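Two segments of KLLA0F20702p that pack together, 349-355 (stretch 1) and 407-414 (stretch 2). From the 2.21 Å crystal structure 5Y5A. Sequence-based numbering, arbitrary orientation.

Stretch 1 349-355: KIEIRYI
Stretch 2 (407-414) DKVIMKEF

This is a small, tyrosine-centred contact, burying 359 Å² in all, in which one aromatic side chain from a helix lies against a valine and ends in a hydrogen bond to a carboxylate. Stretch 1 is helical, with Arg 353 N bonded to Lys 349 O at 2.7 Å; stretch 2 starts as helix with a wider pi-type turn over 407-410, and Lys 412 N reaches Val 409 O at 2.9 Å. The backbones come closest at Glu 351 and Lys 408, whose CA atoms are 5.6 Å apart.

Tyr 354 points toward stretch 2 with chi1 p (67°) and chi2 82°. Tyrosine suits this buried site because it is both flat and polar-tipped: Val 409 (chi1 t) sets CG1 over one ring face, 4.1 Å from the centroid, while Tyr 354 OH donates to Glu 413 OE1 at a short 2.5 Å. Glu 413 folds its chain through chi1 m and chi2 m, bringing OE1 near the ring plane. Val 409 CG2 meets Ile 350 CG2 (m, t) at 3.8 Å and stays near the ring.

At the partly exposed margin, Glu 351 (t, t) and Lys 408 (m, m, t, t) lie side by side through their methylenes. Glu 351 OE2 is 3.7 Å from Lys 408 CD but 4.4 Å from Lys 408 NZ, beyond a salt bridge.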

ATOM      1  N   LYS A 349      -9.829  -2.166  22.179  1.00 45.33           N
ATOM      2  CA  LYS A 349     -10.683  -2.474  21.031  1.00 41.67           C
ATOM      3  C   LYS A 349     -10.144  -3.706  20.293  1.00 40.29           C
ATOM      4  O   LYS A 349     -10.903  -4.581  19.889  1.00 47.73           O
ATOM      5  CB  LYS A 349     -10.774  -1.278  20.076  1.00 45.14           C
ATOM      6  CG  LYS A 349     -11.554  -0.076  20.624  1.00 47.36           C
ATOM      7  CD  LYS A 349     -12.958  -0.477  21.041  1.00 41.93           C
ATOM      8  CE  LYS A 349     -13.767   0.709  21.499  1.00 41.90           C
ATOM      9  NZ  LYS A 349     -15.119   0.301  21.985  1.00 47.55           N
ATOM     10  N   ILE A 350      -8.829  -3.782  20.147  1.00 35.80           N
ATOM     11  CA  ILE A 350      -8.207  -4.925  19.476  1.00 41.01           C
ATOM     12  C   ILE A 350      -8.511  -6.232  20.232  1.00 46.80           C
ATOM     13  O   ILE A 350      -8.854  -7.240  19.623  1.00 51.38           O
ATOM     14  CB  ILE A 350      -6.686  -4.716  19.324  1.00 41.26           C
ATOM     15  CG1 ILE A 350      -6.407  -3.595  18.316  1.00 42.82           C
ATOM     16  CG2 ILE A 350      -5.979  -6.008  18.881  1.00 38.35           C
ATOM     17  CD1 ILE A 350      -4.928  -3.268  18.143  1.00 37.03           C
ATOM     18  N   GLU A 351      -8.436  -6.194  21.558  1.00 40.94           N
ATOM     19  CA  GLU A 351      -8.681  -7.380  22.379  1.00 43.92           C
ATOM     20  C   GLU A 351     -10.151  -7.784  22.375  1.00 45.28           C
ATOM     21  O   GLU A 351     -10.484  -8.963  22.278  1.00 41.07           O
ATOM     22  CB  GLU A 351      -8.202  -7.124  23.812  1.00 36.01           C
ATOM     23  CG  GLU A 351      -8.464  -8.233  24.796  1.00 41.37           C
ATOM     24  CD  GLU A 351      -7.705  -8.024  26.094  1.00 52.94           C
ATOM     25  OE1 GLU A 351      -7.063  -6.958  26.247  1.00 57.00           O
ATOM     26  OE2 GLU A 351      -7.734  -8.925  26.953  1.00 58.90           O
ATOM     27  N   ILE A 352     -11.036  -6.796  22.451  1.00 46.40           N
ATOM     28  CA  ILE A 352     -12.458  -7.060  22.633  1.00 39.79           C
ATOM     29  C   ILE A 352     -13.221  -7.156  21.304  1.00 42.36           C
ATOM     30  O   ILE A 352     -14.231  -7.860  21.205  1.00 41.41           O
ATOM     31  CB  ILE A 352     -13.095  -5.957  23.527  1.00 52.06           C
ATOM     32  CG1 ILE A 352     -12.404  -5.923  24.893  1.00 52.65           C
ATOM     33  CG2 ILE A 352     -14.594  -6.151  23.690  1.00 45.69           C
ATOM     34  CD1 ILE A 352     -12.986  -4.908  25.859  1.00 45.65           C
ATOM     35  N   ARG A 353     -12.736  -6.461  20.279  1.00 40.80           N
ATOM     36  CA  ARG A 353     -13.526  -6.276  19.061  1.00 46.74           C
ATOM     37  C   ARG A 353     -12.805  -6.717  17.789  1.00 47.42           C
ATOM     38  O   ARG A 353     -13.085  -6.195  16.712  1.00 52.46           O
ATOM     39  CB  ARG A 353     -13.932  -4.801  18.910  1.00 48.41           C
ATOM     40  CG  ARG A 353     -14.606  -4.167  20.134  1.00 44.95           C
ATOM     41  CD  ARG A 353     -16.009  -4.688  20.360  1.00 43.45           C
ATOM     42  NE  ARG A 353     -16.598  -4.113  21.568  1.00 46.52           N
ATOM     43  CZ  ARG A 353     -17.860  -4.289  21.941  1.00 52.71           C
ATOM     44  NH1 ARG A 353     -18.682  -5.022  21.205  1.00 47.95           N
ATOM     45  NH2 ARG A 353     -18.302  -3.730  23.057  1.00 54.59           N
ATOM     46  N   TYR A 354     -11.883  -7.670  17.899  1.00 39.44           N
ATOM     47  CA  TYR A 354     -11.080  -8.034  16.735  1.00 38.76           C
ATOM     48  C   TYR A 354     -11.873  -8.790  15.667  1.00 39.21           C
ATOM     49  O   TYR A 354     -11.557  -8.701  14.484  1.00 41.62           O
ATOM     50  CB  TYR A 354      -9.858  -8.861  17.155  1.00 33.95           C
ATOM     51  CG  TYR A 354     -10.164 -10.240  17.706  1.00 41.49           C
ATOM     52  CD1 TYR A 354     -10.403 -11.314  16.855  1.00 45.65           C
ATOM     53  CD2 TYR A 354     -10.176 -10.475  19.077  1.00 40.98           C
ATOM     54  CE1 TYR A 354     -10.680 -12.580  17.354  1.00 43.83           C
ATOM     55  CE2 TYR A 354     -10.448 -11.737  19.585  1.00 49.11           C
ATOM     56  CZ  TYR A 354     -10.695 -12.783  18.718  1.00 44.34           C
ATOM     57  OH  TYR A 354     -10.957 -14.034  19.214  1.00 46.06           O
ATOM     58  N   ILE A 355     -12.906  -9.517  16.082  1.00 42.90           N
ATOM     59  CA  ILE A 355     -13.605 -10.437  15.182  1.00 44.80           C
ATOM     60  C   ILE A 355     -14.167  -9.762  13.919  1.00 50.98           C
ATOM     61  O   ILE A 355     -13.883 -10.191  12.800  1.00 51.37           O
ATOM     62  CB  ILE A 355     -14.739 -11.153  15.922  1.00 48.99           C
ATOM     63  CG1 ILE A 355     -14.158 -12.028  17.036  1.00 48.85           C
ATOM     64  CG2 ILE A 355     -15.583 -11.982  14.950  1.00 50.90           C
ATOM     65  CD1 ILE A 355     -15.216 -12.755  17.846  1.00 50.97           C
ATOM     66  N   ASP A 407      -0.826 -12.496  21.739  1.00 39.23           N
ATOM     67  CA  ASP A 407      -1.431 -12.981  22.974  1.00 41.41           C
ATOM     68  C   ASP A 407      -2.955 -12.893  22.953  1.00 40.90           C
ATOM     69  O   ASP A 407      -3.624 -13.830  23.361  1.00 43.10           O
ATOM     70  CB  ASP A 407      -0.893 -12.214  24.189  1.00 44.80           C
ATOM     71  CG  ASP A 407       0.604 -12.425  24.409  1.00 48.14           C
ATOM     72  OD1 ASP A 407       1.210 -13.262  23.707  1.00 49.61           O
ATOM     73  OD2 ASP A 407       1.181 -11.750  25.285  1.00 49.08           O
ATOM     74  N   LYS A 408      -3.521 -11.783  22.481  1.00 43.05           N
ATOM     75  CA  LYS A 408      -4.966 -11.606  22.648  1.00 42.21           C
ATOM     76  C   LYS A 408      -5.767 -11.948  21.399  1.00 44.90           C
ATOM     77  O   LYS A 408      -6.992 -12.069  21.470  1.00 46.01           O
ATOM     78  CB  LYS A 408      -5.297 -10.170  23.086  1.00 41.71           C
ATOM     79  CG  LYS A 408      -4.479  -9.645  24.261  1.00 41.14           C
ATOM     80  CD  LYS A 408      -4.707 -10.445  25.525  1.00 49.92           C
ATOM     81  CE  LYS A 408      -3.859  -9.899  26.658  1.00 55.75           C
ATOM     82  NZ  LYS A 408      -3.891 -10.790  27.844  1.00 64.39           N
ATOM     83  N   VAL A 409      -5.105 -12.111  20.257  1.00 40.71           N
ATOM     84  CA  VAL A 409      -5.872 -12.343  19.032  1.00 43.61           C
ATOM     85  C   VAL A 409      -5.503 -13.653  18.334  1.00 38.74           C
ATOM     86  O   VAL A 409      -6.324 -14.563  18.260  1.00 51.55           O
ATOM     87  CB  VAL A 409      -5.719 -11.168  18.025  1.00 37.62           C
ATOM     88  CG1 VAL A 409      -6.617 -11.390  16.828  1.00 36.31           C
ATOM     89  CG2 VAL A 409      -6.060  -9.841  18.692  1.00 37.35           C
ATOM     90  N   ILE A 410      -4.279 -13.748  17.829  1.00 40.54           N
ATOM     91  CA  ILE A 410      -3.866 -14.918  17.061  1.00 40.08           C
ATOM     92  C   ILE A 410      -3.943 -16.190  17.912  1.00 43.09           C
ATOM     93  O   ILE A 410      -4.369 -17.235  17.421  1.00 45.63           O
ATOM     94  CB  ILE A 410      -2.438 -14.750  16.490  1.00 44.18           C
ATOM     95  CG1 ILE A 410      -2.334 -13.450  15.677  1.00 46.42           C
ATOM     96  CG2 ILE A 410      -2.074 -15.935  15.618  1.00 43.29           C
ATOM     97  CD1 ILE A 410      -0.920 -13.146  15.144  1.00 40.72           C
ATOM     98  N   MET A 411      -3.573 -16.096  19.190  1.00 42.20           N
ATOM     99  CA  MET A 411      -3.654 -17.252  20.087  1.00 44.00           C
ATOM    100  C   MET A 411      -5.087 -17.742  20.256  1.00 45.69           C
ATOM    101  O   MET A 411      -5.314 -18.927  20.521  1.00 47.86           O
ATOM    102  CB  MET A 411      -3.057 -16.927  21.464  1.00 48.46           C
ATOM    103  CG  MET A 411      -1.535 -16.974  21.521  1.00 44.66           C
ATOM    104  SD  MET A 411      -0.867 -18.627  21.304  1.00 50.84           S
ATOM    105  CE  MET A 411      -1.198 -19.330  22.919  1.00 46.50           C
ATOM    106  N   LYS A 412      -6.051 -16.838  20.104  1.00 41.28           N
ATOM    107  CA  LYS A 412      -7.460 -17.220  20.223  1.00 49.66           C
ATOM    108  C   LYS A 412      -8.049 -17.644  18.878  1.00 48.34           C
ATOM    109  O   LYS A 412      -9.202 -18.056  18.813  1.00 53.12           O
ATOM    110  CB  LYS A 412      -8.300 -16.074  20.806  1.00 49.77           C
ATOM    111  CG  LYS A 412      -7.792 -15.510  22.129  1.00 54.55           C
ATOM    112  CD  LYS A 412      -8.878 -14.699  22.846  1.00 60.10           C
ATOM    113  CE  LYS A 412      -8.299 -13.906  24.018  1.00 61.06           C
ATOM    114  NZ  LYS A 412      -9.349 -13.164  24.780  1.00 57.46           N
ATOM    115  N   GLU A 413      -7.263 -17.548  17.807  1.00 46.40           N
ATOM    116  CA  GLU A 413      -7.799 -17.809  16.471  1.00 52.11           C
ATOM    117  C   GLU A 413      -6.904 -18.643  15.548  1.00 49.44           C
ATOM    118  O   GLU A 413      -7.125 -18.666  14.337  1.00 45.03           O
ATOM    119  CB  GLU A 413      -8.110 -16.481  15.772  1.00 53.41           C
ATOM    120  CG  GLU A 413      -9.111 -15.600  16.499  1.00 51.28           C
ATOM    121  CD  GLU A 413     -10.503 -16.202  16.540  1.00 49.87           C
ATOM    122  OE1 GLU A 413     -11.310 -15.791  17.407  1.00 49.15           O
ATOM    123  OE2 GLU A 413     -10.796 -17.077  15.697  1.00 52.01           O
ATOM    124  N   PHE A 414      -5.919 -19.345  16.097  1.00 48.76           N
ATOM    125  CA  PHE A 414      -4.950 -20.023  15.237  1.00 47.95           C
ATOM    126  C   PHE A 414      -5.567 -21.215  14.509  1.00 52.87           C
ATOM    127  O   PHE A 414      -4.975 -21.717  13.555  1.00 54.56           O
ATOM    128  CB  PHE A 414      -3.711 -20.462  16.031  1.00 44.91           C
ATOM    129  CG  PHE A 414      -3.994 -21.490  17.098  1.00 47.42           C
ATOM    130  CD1 PHE A 414      -4.015 -22.845  16.790  1.00 43.02           C
ATOM    131  CD2 PHE A 414      -4.218 -21.100  18.410  1.00 48.49           C
ATOM    132  CE1 PHE A 414      -4.266 -23.784  17.764  1.00 42.89           C
ATOM    133  CE2 PHE A 414      -4.474 -22.038  19.390  1.00 53.80           C
ATOM    134  CZ  PHE A 414      -4.503 -23.381  19.067  1.00 53.43           C
TER